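Side-chain contacts in tannase (Fusobacterium nucleatum subsp. nucleatum ATCC 25586, PDB 6YQ4), which probably hydrolyses ester bonds of gallotannins as an alpha/beta-hydrolase-type tannase, detoxifying these plant polyphenols for the bacterium: residues A[255-259]-A[260-264]; A[356-359]-A[360-364]; A[480-483]-A[484-487]. All blocks are in the same frame, centred on the assembly; numbering follows the deposited sequence.

Contact 1: A[255-259]-A[260-264]; sequences GNLTN and DEINI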
ATOM      1  N   GLY A 255       1.253 -22.605 -15.420  1.00 43.86           N
ATOM      2  CA  GLY A 255       2.281 -23.448 -15.984  1.00 48.64           C
ATOM      3  C   GLY A 255       3.234 -23.879 -14.893  1.00 42.23           C
ATOM      4  O   GLY A 255       2.917 -23.785 -13.710  1.00 40.32           O
ATOM      5  N   ASN A 256       4.412 -24.335 -15.309  1.00 43.59           N
ATOM      6  CA  ASN A 256       5.455 -24.823 -14.420  1.00 34.63           C
ATOM      7  C   ASN A 256       6.736 -24.023 -14.621  1.00 32.29           C
ATOM      8  O   ASN A 256       7.144 -23.764 -15.756  1.00 41.13           O
ATOM      9  CB  ASN A 256       5.722 -26.308 -14.674  1.00 33.68           C
ATOM     10  CG  ASN A 256       4.505 -27.170 -14.408  1.00 43.95           C
ATOM     11  OD1 ASN A 256       4.004 -27.851 -15.299  1.00 51.29           O
ATOM     12  ND2 ASN A 256       4.027 -27.150 -13.170  1.00 43.74           N
ATOM     13  N   LEU A 257       7.377 -23.653 -13.516  1.00 33.54           N
ATOM     14  CA  LEU A 257       8.639 -22.924 -13.575  1.00 32.96           C
ATOM     15  C   LEU A 257       9.677 -23.664 -14.417  1.00 36.02           C
ATOM     16  O   LEU A 257       9.867 -24.875 -14.273  1.00 36.94           O
ATOM     17  CB  LEU A 257       9.185 -22.707 -12.160  1.00 28.26           C
ATOM     18  CG  LEU A 257       8.513 -21.740 -11.179  1.00 33.54           C
ATOM     19  CD1 LEU A 257       9.418 -21.478  -9.936  1.00 23.63           C
ATOM     20  CD2 LEU A 257       8.152 -20.442 -11.874  1.00 24.13           C
ATOM     21  N   THR A 258      10.363 -22.927 -15.286  1.00 37.46           N
ATOM     22  CA  THR A 258      11.447 -23.523 -16.043  1.00 39.88           C
ATOM     23  C   THR A 258      12.622 -23.825 -15.120  1.00 44.89           C
ATOM     24  O   THR A 258      12.667 -23.405 -13.960  1.00 42.13           O
ATOM     25  CB  THR A 258      11.897 -22.598 -17.165  1.00 39.49           C
ATOM     26  OG1 THR A 258      12.451 -21.412 -16.585  1.00 46.09           O
ATOM     27  CG2 THR A 258      10.718 -22.237 -18.036  1.00 28.39           C
ATOM     28  N   ASN A 259      13.599 -24.561 -15.656  1.00 45.20           N
ATOM     29  CA  ASN A 259      14.752 -24.924 -14.841  1.00 44.59           C
ATOM     30  C   ASN A 259      15.557 -23.698 -14.429  1.00 48.47           C
ATOM     31  O   ASN A 259      16.071 -23.641 -13.305  1.00 41.23           O
ATOM     32  CB  ASN A 259      15.624 -25.921 -15.583  1.00 45.59           C
ATOM     33  CG  ASN A 259      15.275 -27.340 -15.232  1.00 50.91           C
ATOM     34  OD1 ASN A 259      14.816 -27.618 -14.119  1.00 60.56           O
ATOM     35  ND2 ASN A 259      15.501 -28.251 -16.161  1.00 44.16           N
ATOM     36  N   ASP A 260      15.674 -22.709 -15.320  1.00 50.49           N
ATOM     37  CA  ASP A 260      16.380 -21.484 -14.965  1.00 53.17           C
ATOM     38  C   ASP A 260      15.618 -20.707 -13.914  1.00 45.98           C
ATOM     39  O   ASP A 260      16.219 -20.112 -13.009  1.00 41.65           O
ATOM     40  CB  ASP A 260      16.601 -20.612 -16.203  1.00 61.25           C
ATOM     41  CG  ASP A 260      17.886 -20.946 -16.923  1.00 70.96           C
ATOM     42  OD1 ASP A 260      18.868 -21.340 -16.251  1.00 73.56           O
ATOM     43  OD2 ASP A 260      17.911 -20.806 -18.167  1.00 77.41           O
ATOM     44  N   GLU A 261      14.289 -20.689 -14.025  1.00 40.55           N
ATOM     45  CA  GLU A 261      13.482 -20.036 -13.002  1.00 32.37           C
ATOM     46  C   GLU A 261      13.719 -20.662 -11.640  1.00 29.87           C
ATOM     47  O   GLU A 261      13.727 -19.957 -10.621  1.00 27.21           O
ATOM     48  CB  GLU A 261      12.000 -20.110 -13.354  1.00 30.88           C
ATOM     49  CG  GLU A 261      11.562 -19.091 -14.358  1.00 34.35           C
ATOM     50  CD  GLU A 261      10.147 -19.354 -14.846  1.00 42.96           C
ATOM     51  OE1 GLU A 261       9.781 -20.532 -15.009  1.00 47.74           O
ATOM     52  OE2 GLU A 261       9.406 -18.384 -15.086  1.00 48.61           O
ATOM     53  N   ILE A 262      13.907 -21.984 -11.600  1.00 26.60           N
ATOM     54  CA  ILE A 262      14.121 -22.653 -10.321  1.00 36.65           C
ATOM     55  C   ILE A 262      15.494 -22.303  -9.758  1.00 38.57           C
ATOM     56  O   ILE A 262      15.635 -22.047  -8.551  1.00 38.56           O
ATOM     57  CB  ILE A 262      13.934 -24.172 -10.477  1.00 38.17           C
ATOM     58  CG1 ILE A 262      12.446 -24.502 -10.602  1.00 28.58           C
ATOM     59  CG2 ILE A 262      14.608 -24.935  -9.316  1.00 29.80           C
ATOM     60  CD1 ILE A 262      12.204 -25.932 -10.998  1.00 30.77           C
ATOM     61  N   ASN A 263      16.521 -22.242 -10.619  1.00 29.26           N
ATOM     62  CA  ASN A 263      17.826 -21.832 -10.107  1.00 39.97           C
ATOM     63  C   ASN A 263      17.799 -20.391  -9.593  1.00 41.72           C
ATOM     64  O   ASN A 263      18.422 -20.081  -8.567  1.00 40.05           O
ATOM     65  CB  ASN A 263      18.925 -22.017 -11.161  1.00 53.75           C
ATOM     66  CG  ASN A 263      20.323 -21.729 -10.592  1.00 77.14           C
ATOM     67  OD1 ASN A 263      20.720 -22.300  -9.564  1.00 83.45           O
ATOM     68  ND2 ASN A 263      21.071 -20.853 -11.259  1.00 75.00           N
ATOM     69  N   ILE A 264      17.067 -19.503 -10.275  1.00 27.43           N
ATOM     70  CA  ILE A 264      16.958 -18.121  -9.809  1.00 38.17           C
ATOM     71  C   ILE A 264      16.261 -18.069  -8.452  1.00 34.97           C
ATOM     72  O   ILE A 264      16.680 -17.340  -7.546  1.00 34.97           O
ATOM     73  CB  ILE A 264      16.225 -17.264 -10.861  1.00 29.81           C
ATOM     74  CG1 ILE A 264      17.111 -17.040 -12.085  1.00 37.47           C
ATOM     75  CG2 ILE A 264      15.786 -15.942 -10.284  1.00 28.47           C
ATOM     76  CD1 ILE A 264      16.322 -16.698 -13.322  1.00 42.93           C
TER
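Thr258 and Glu261 form a capping box, a reciprocal pair of bonds at the N terminus of helix 259-279, just after strand 252-256. Thr258 is the N-cap. Its OG1 stands between the backbone N and the carbonyl carbon of its own residue (chi1 65°) and from there accepts the N-H of Glu261, with Glu261 N 3.2 Å from Thr258 OG1. Glu261 completes the box by sending its carboxylate back toward the residues before the helix: CG lies beside its own backbone N, the chain runs out extended, and OE1 meets Thr258 N at 157° at the hydrogen. The 2.5 Å separation of Thr258 N and Glu261 OE1 is very short, and at this resolution it says little beyond the fact of the bond. Side chains thus satisfy the N-H of the N-cap and that of Glu261 in the first turn, neither of which has an i-4 carbonyl within the helix.

The tight side lies under this box. The buried Leu257 crosses the Glu261 side chain at about a right angle, its CD2 3.5 Å from Glu261 OE1, and its CB meets Ile262 CG1 at 4.0 Å. Beyond the contact Leu257 also packs on Tyr229, Arg349 and Pro353, while its backbone bonds to Asn227, which ties the helix start to the two-stranded sheet. The loose side belongs to Asn259, Asp260 and Asn263, whose side chains are exposed; the link there is backbone, Asn263 N donating to Asn259 O at 3.1 Å. Between the two sides the first regular turn closes through Ile262 N, which donates to Thr258 O at 3.0 Å, and Ile262 CG1 lies 3.5 Å from that same Thr258 O.

Contact 2: A[356-359]-A[360-364]; sequences FDSL and DASSG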
ATOM      1  N   PHE A 356       9.346  -9.224  -8.613  1.00 31.28           N
ATOM      2  CA  PHE A 356       9.235  -7.773  -8.736  1.00 28.38           C
ATOM      3  C   PHE A 356      10.252  -7.175  -9.702  1.00 34.64           C
ATOM      4  O   PHE A 356       9.865  -6.425 -10.609  1.00 36.93           O
ATOM      5  CB  PHE A 356       9.346  -7.113  -7.346  1.00 35.44           C
ATOM      6  CG  PHE A 356       8.243  -7.525  -6.414  1.00 35.90           C
ATOM      7  CD1 PHE A 356       8.346  -8.702  -5.677  1.00 27.83           C
ATOM      8  CD2 PHE A 356       7.082  -6.784  -6.323  1.00 25.48           C
ATOM      9  CE1 PHE A 356       7.329  -9.123  -4.869  1.00 19.12           C
ATOM     10  CE2 PHE A 356       6.055  -7.199  -5.498  1.00 32.66           C
ATOM     11  CZ  PHE A 356       6.182  -8.370  -4.763  1.00 30.34           C
ATOM     12  N   ASP A 357      11.548  -7.488  -9.565  1.00 25.12           N
ATOM     13  CA  ASP A 357      12.544  -7.018 -10.537  1.00 29.79           C
ATOM     14  C   ASP A 357      12.822  -8.121 -11.566  1.00 37.49           C
ATOM     15  O   ASP A 357      13.799  -8.879 -11.449  1.00 35.22           O
ATOM     16  CB  ASP A 357      13.825  -6.560  -9.850  1.00 23.34           C
ATOM     17  CG  ASP A 357      14.715  -5.754 -10.789  1.00 34.75           C
ATOM     18  OD1 ASP A 357      14.285  -5.606 -11.960  1.00 36.87           O
ATOM     19  OD2 ASP A 357      15.806  -5.263 -10.379  1.00 25.06           O
ATOM     20  N   SER A 358      11.966  -8.187 -12.602  1.00 30.65           N
ATOM     21  CA  SER A 358      12.092  -9.183 -13.673  1.00 33.25           C
ATOM     22  C   SER A 358      13.331  -8.960 -14.526  1.00 32.68           C
ATOM     23  O   SER A 358      13.752  -7.827 -14.762  1.00 33.87           O
ATOM     24  CB  SER A 358      10.882  -9.158 -14.613  1.00 39.91           C
ATOM     25  OG  SER A 358       9.683  -8.920 -13.923  1.00 50.01           O
ATOM     26  N   LEU A 359      13.867 -10.064 -15.058  1.00 35.03           N
ATOM     27  CA  LEU A 359      15.098 -10.021 -15.846  1.00 37.39           C
ATOM     28  C   LEU A 359      14.945  -9.270 -17.169  1.00 38.87           C
ATOM     29  O   LEU A 359      15.945  -8.785 -17.708  1.00 36.78           O
ATOM     30  CB  LEU A 359      15.600 -11.438 -16.125  1.00 30.86           C
ATOM     31  CG  LEU A 359      16.143 -12.178 -14.911  1.00 38.74           C
ATOM     32  CD1 LEU A 359      16.945 -13.366 -15.349  1.00 40.55           C
ATOM     33  CD2 LEU A 359      16.972 -11.252 -14.048  1.00 38.77           C
ATOM     34  N   ASP A 360      13.736  -9.180 -17.719  1.00 34.53           N
ATOM     35  CA  ASP A 360      13.489  -8.374 -18.910  1.00 38.36           C
ATOM     36  C   ASP A 360      12.885  -7.007 -18.576  1.00 41.44           C
ATOM     37  O   ASP A 360      12.413  -6.315 -19.483  1.00 43.67           O
ATOM     38  CB  ASP A 360      12.583  -9.132 -19.885  1.00 35.60           C
ATOM     39  CG  ASP A 360      11.173  -9.322 -19.349  1.00 56.58           C
ATOM     40  OD1 ASP A 360      10.992  -9.282 -18.115  1.00 63.09           O
ATOM     41  OD2 ASP A 360      10.248  -9.531 -20.162  1.00 67.84           O
ATOM     42  N   ALA A 361      12.860  -6.630 -17.289  1.00 30.56           N
ATOM     43  CA  ALA A 361      12.434  -5.299 -16.834  1.00 33.50           C
ATOM     44  C   ALA A 361      10.975  -5.005 -17.170  1.00 28.22           C
ATOM     45  O   ALA A 361      10.611  -3.867 -17.442  1.00 34.39           O
ATOM     46  CB  ALA A 361      13.338  -4.194 -17.404  1.00 29.90           C
ATOM     47  N   SER A 362      10.112  -6.013 -17.124  1.00 33.39           N
ATOM     48  CA  SER A 362       8.755  -5.893 -17.640  1.00 34.22           C
ATOM     49  C   SER A 362       7.688  -5.853 -16.559  1.00 35.55           C
ATOM     50  O   SER A 362       6.508  -5.690 -16.886  1.00 32.38           O
ATOM     51  CB  SER A 362       8.453  -7.071 -18.571  1.00 44.89           C
ATOM     52  OG  SER A 362       8.427  -8.270 -17.803  1.00 51.14           O
ATOM     53  N   SER A 363       8.053  -6.034 -15.297  1.00 37.26           N
ATOM     54  CA  SER A 363       7.054  -5.948 -14.258  1.00 38.03           C
ATOM     55  C   SER A 363       6.540  -4.519 -14.164  1.00 37.71           C
ATOM     56  O   SER A 363       7.155  -3.573 -14.675  1.00 24.10           O
ATOM     57  CB  SER A 363       7.625  -6.408 -12.911  1.00 36.23           C
ATOM     58  OG  SER A 363       8.082  -5.307 -12.150  1.00 36.48           O
ATOM     59  N   GLY A 364       5.386  -4.372 -13.511  1.00 29.68           N
ATOM     60  CA  GLY A 364       4.871  -3.045 -13.255  1.00 25.76           C
ATOM     61  C   GLY A 364       5.803  -2.231 -12.383  1.00 32.33           C
ATOM     62  O   GLY A 364       5.882  -1.004 -12.521  1.00 33.97           O
TER
HETATM   63  O   HOH W   1       7.128  -9.689 -15.511  1.00 35.85           O
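Ser363 OG has two partners. It donates to Phe356 O at 2.6 Å, and it accepts the N-H of Asn366, since Ser363 is the N-cap of helix 364-368. One hydroxyl therefore caps the helix and ties together the two limbs of a hairpin-like loop whose bend is a type I beta turn from Ser358 to Ala361. The approach to Phe356 O is in the carbonyl plane, with a C=O...donor angle of 155°. The limbs run nearly antiparallel.

At the bend, Ala361 N donates to Ser358 O at 2.9 Å, the i to i+3 bond that closes the turn. The donor stands well above the plane of that carbonyl, 64° out of it. The Ser358 side chain points at the second limb: its OG, turned beside its own backbone N (chi1 -37°), rests 3.4 Å from Ser363 CB, while its CB sits 3.5 Å from Asp360 OD1.

The neighbouring Asp357 carboxylate bonds to Thr380, His378, Asn366 and the backbone of Phe379. Asn366 belongs to helix 364-368, His378 to Thr380 lead into helix 381-394, and Phe356 packs on helix 212-223; a glycerol, probably from the crystallisation liquor, lies near the Phe356 ring.

The more exposed margin is polar. A water bridges Ser358 and Ser362, lying 3.1 Å from Ser358 OG and donating to Ser362 OG. Ser362 OG in turn donates to Asp360 OD1 at 2.8 Å, reaching that oxygen on its syn side, somewhat out of the carboxylate plane.

Contact 3: A[480-483]-A[484-487]; sequences YDLE and ELFN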
ATOM      1  N   TYR A 480     -12.395  -4.490   2.759  1.00 24.14           N
ATOM      2  CA  TYR A 480     -13.384  -5.549   2.919  1.00 30.74           C
ATOM      3  C   TYR A 480     -13.929  -5.617   4.339  1.00 32.56           C
ATOM      4  O   TYR A 480     -14.760  -6.481   4.631  1.00 39.89           O
ATOM      5  CB  TYR A 480     -12.783  -6.895   2.527  1.00 23.01           C
ATOM      6  CG  TYR A 480     -11.380  -7.057   3.043  1.00 26.99           C
ATOM      7  CD1 TYR A 480     -10.295  -6.748   2.244  1.00 27.69           C
ATOM      8  CD2 TYR A 480     -11.137  -7.508   4.335  1.00 26.63           C
ATOM      9  CE1 TYR A 480      -9.020  -6.880   2.698  1.00 28.02           C
ATOM     10  CE2 TYR A 480      -9.854  -7.622   4.808  1.00 21.27           C
ATOM     11  CZ  TYR A 480      -8.800  -7.310   3.985  1.00 25.06           C
ATOM     12  OH  TYR A 480      -7.506  -7.438   4.424  1.00 26.85           O
ATOM     13  N   ASP A 481     -13.505  -4.703   5.204  1.00 35.20           N
ATOM     14  CA  ASP A 481     -13.788  -4.723   6.637  1.00 31.84           C
ATOM     15  C   ASP A 481     -14.060  -3.309   7.140  1.00 35.26           C
ATOM     16  O   ASP A 481     -13.537  -2.883   8.172  1.00 35.03           O
ATOM     17  CB  ASP A 481     -12.604  -5.331   7.390  1.00 31.79           C
ATOM     18  CG  ASP A 481     -11.294  -4.588   7.106  1.00 37.47           C
ATOM     19  OD1 ASP A 481     -10.322  -4.762   7.871  1.00 36.30           O
ATOM     20  OD2 ASP A 481     -11.236  -3.817   6.114  1.00 38.08           O
ATOM     21  N   LEU A 482     -14.883  -2.548   6.406  1.00 31.68           N
ATOM     22  CA  LEU A 482     -15.014  -1.123   6.719  1.00 31.40           C
ATOM     23  C   LEU A 482     -15.537  -0.883   8.129  1.00 31.78           C
ATOM     24  O   LEU A 482     -15.220   0.147   8.739  1.00 39.25           O
ATOM     25  CB  LEU A 482     -15.923  -0.424   5.705  1.00 29.41           C
ATOM     26  CG  LEU A 482     -15.316  -0.345   4.302  1.00 34.44           C
ATOM     27  CD1 LEU A 482     -16.145   0.533   3.382  1.00 34.74           C
ATOM     28  CD2 LEU A 482     -13.881   0.152   4.365  1.00 31.34           C
ATOM     29  N   GLU A 483     -16.368  -1.787   8.659  1.00 38.77           N
ATOM     30  CA  GLU A 483     -16.885  -1.578  10.011  1.00 42.37           C
ATOM     31  C   GLU A 483     -15.750  -1.640  11.032  1.00 34.68           C
ATOM     32  O   GLU A 483     -15.588  -0.732  11.845  1.00 28.55           O
ATOM     33  CB  GLU A 483     -17.975  -2.596  10.348  1.00 43.51           C
ATOM     34  CG  GLU A 483     -18.282  -2.661  11.841  1.00 54.66           C
ATOM     35  CD  GLU A 483     -19.565  -3.424  12.164  1.00 67.67           C
ATOM     36  OE1 GLU A 483     -20.045  -3.336  13.317  1.00 72.46           O
ATOM     37  OE2 GLU A 483     -20.095  -4.114  11.270  1.00 73.59           O
ATOM     38  N   GLU A 484     -14.910  -2.671  10.947  1.00 37.24           N
ATOM     39  CA  GLU A 484     -13.731  -2.754  11.808  1.00 38.29           C
ATOM     40  C   GLU A 484     -12.773  -1.589  11.574  1.00 35.13           C
ATOM     41  O   GLU A 484     -12.209  -1.043  12.530  1.00 35.94           O
ATOM     42  CB  GLU A 484     -13.026  -4.088  11.578  1.00 26.11           C
ATOM     43  CG  GLU A 484     -14.006  -5.220  11.469  1.00 50.92           C
ATOM     44  CD  GLU A 484     -13.336  -6.571  11.482  1.00 62.69           C
ATOM     45  OE1 GLU A 484     -13.533  -7.340  10.501  1.00 67.46           O
ATOM     46  OE2 GLU A 484     -12.623  -6.865  12.471  1.00 57.47           O
ATOM     47  N   LEU A 485     -12.561  -1.206  10.309  1.00 30.97           N
ATOM     48  CA  LEU A 485     -11.605  -0.149  10.006  1.00 23.83           C
ATOM     49  C   LEU A 485     -11.987   1.141  10.697  1.00 32.47           C
ATOM     50  O   LEU A 485     -11.140   1.807  11.300  1.00 40.18           O
ATOM     51  CB  LEU A 485     -11.504   0.081   8.499  1.00 23.02           C
ATOM     52  CG  LEU A 485     -10.689   1.323   8.106  1.00 32.19           C
ATOM     53  CD1 LEU A 485      -9.266   1.203   8.611  1.00 35.65           C
ATOM     54  CD2 LEU A 485     -10.675   1.539   6.602  1.00 33.80           C
ATOM     55  N   PHE A 486     -13.261   1.519  10.620  1.00 32.19           N
ATOM     56  CA  PHE A 486     -13.665   2.784  11.214  1.00 32.58           C
ATOM     57  C   PHE A 486     -13.872   2.669  12.723  1.00 35.08           C
ATOM     58  O   PHE A 486     -13.908   3.692  13.425  1.00 30.88           O
ATOM     59  CB  PHE A 486     -14.908   3.312  10.477  1.00 33.24           C
ATOM     60  CG  PHE A 486     -14.569   3.986   9.143  1.00 34.46           C
ATOM     61  CD1 PHE A 486     -14.243   5.333   9.089  1.00 26.60           C
ATOM     62  CD2 PHE A 486     -14.534   3.256   7.962  1.00 30.90           C
ATOM     63  CE1 PHE A 486     -13.913   5.947   7.886  1.00 28.27           C
ATOM     64  CE2 PHE A 486     -14.207   3.861   6.756  1.00 25.17           C
ATOM     65  CZ  PHE A 486     -13.888   5.205   6.715  1.00 25.24           C
ATOM     66  N   ASN A 487     -13.978   1.449  13.245  1.00 28.08           N
ATOM     67  CA  ASN A 487     -13.847   1.265  14.683  1.00 44.18           C
ATOM     68  C   ASN A 487     -12.435   1.627  15.140  1.00 41.02           C
ATOM     69  O   ASN A 487     -12.258   2.375  16.113  1.00 28.99           O
ATOM     70  CB  ASN A 487     -14.200  -0.178  15.050  1.00 45.84           C
ATOM     71  CG  ASN A 487     -15.705  -0.448  14.993  1.00 43.62           C
ATOM     72  OD1 ASN A 487     -16.527   0.457  15.164  1.00 41.50           O
ATOM     73  ND2 ASN A 487     -16.066  -1.700  14.753  1.00 45.09           N
TER
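Leu482 meets Leu485 and, more loosely, Phe486 in the opening turn of helix 482-493, the C-terminal helix of this alpha/beta-hydrolase fold. Its CD2 lies 4.1 Å from Leu485 CD2 and 4.4 Å from Phe486 CE2. Beyond the turn this apolar side continues: Phe486 meets the rings of Phe74, Tyr103 and Tyr109, while Leu485 reaches Ser204 and Tyr206 of the central sheet.

The backbone bonds are the regular i to i+4 ladder. Leu485 N donates to Asp481 O, Phe486 N to Leu482 O, and Asn487 N to Glu483 O. Leu482 O also lies in the plane of the Phe486 ring at its edge, 3.3 Å from Phe486 CD2.

The charged side differs. Asp481 holds the N-cap position but makes no capping bond; its carboxylate is spent on Arg437 in a salt bridge and on Tyr206 OH. The Glu484 carboxylate comes back alongside, OE1 3.8 Å from Asp481 CB. Asp481 OD1 and Glu484 OE1, like charges, are 4.9 Å apart, and Arg437, which Glu484 also touches, may ease their repulsion. With CG anti to its backbone N (chi1 165°), Glu483 lies beside Asn487, both pointing the same way, flat groups 65° apart, and Glu483 CG is 3.8 Å from Asn487 ND2.

Read from the N terminus, the three contacts come in series, none nested within or crossing another, and each joins neighbours in sequence. Contact 1 makes the step from the small two-stranded sheet into helix 259-279. Contact 2 closes the loop that leads into helix 364-368. Contact 3 starts helix 482-493, which follows the last strand of the mixed sheet and rests on strands 202-206 and 435-439. Contacts 1 and 2 touch directly, Ile264 CD1 lying 3.9 Å from Leu359 CD1, so helix 259-279 and the later loop meet at an apolar point. Contact 3 stands apart, its nearest atoms about 17 Å from contact 2 and about 26 Å from contact 1.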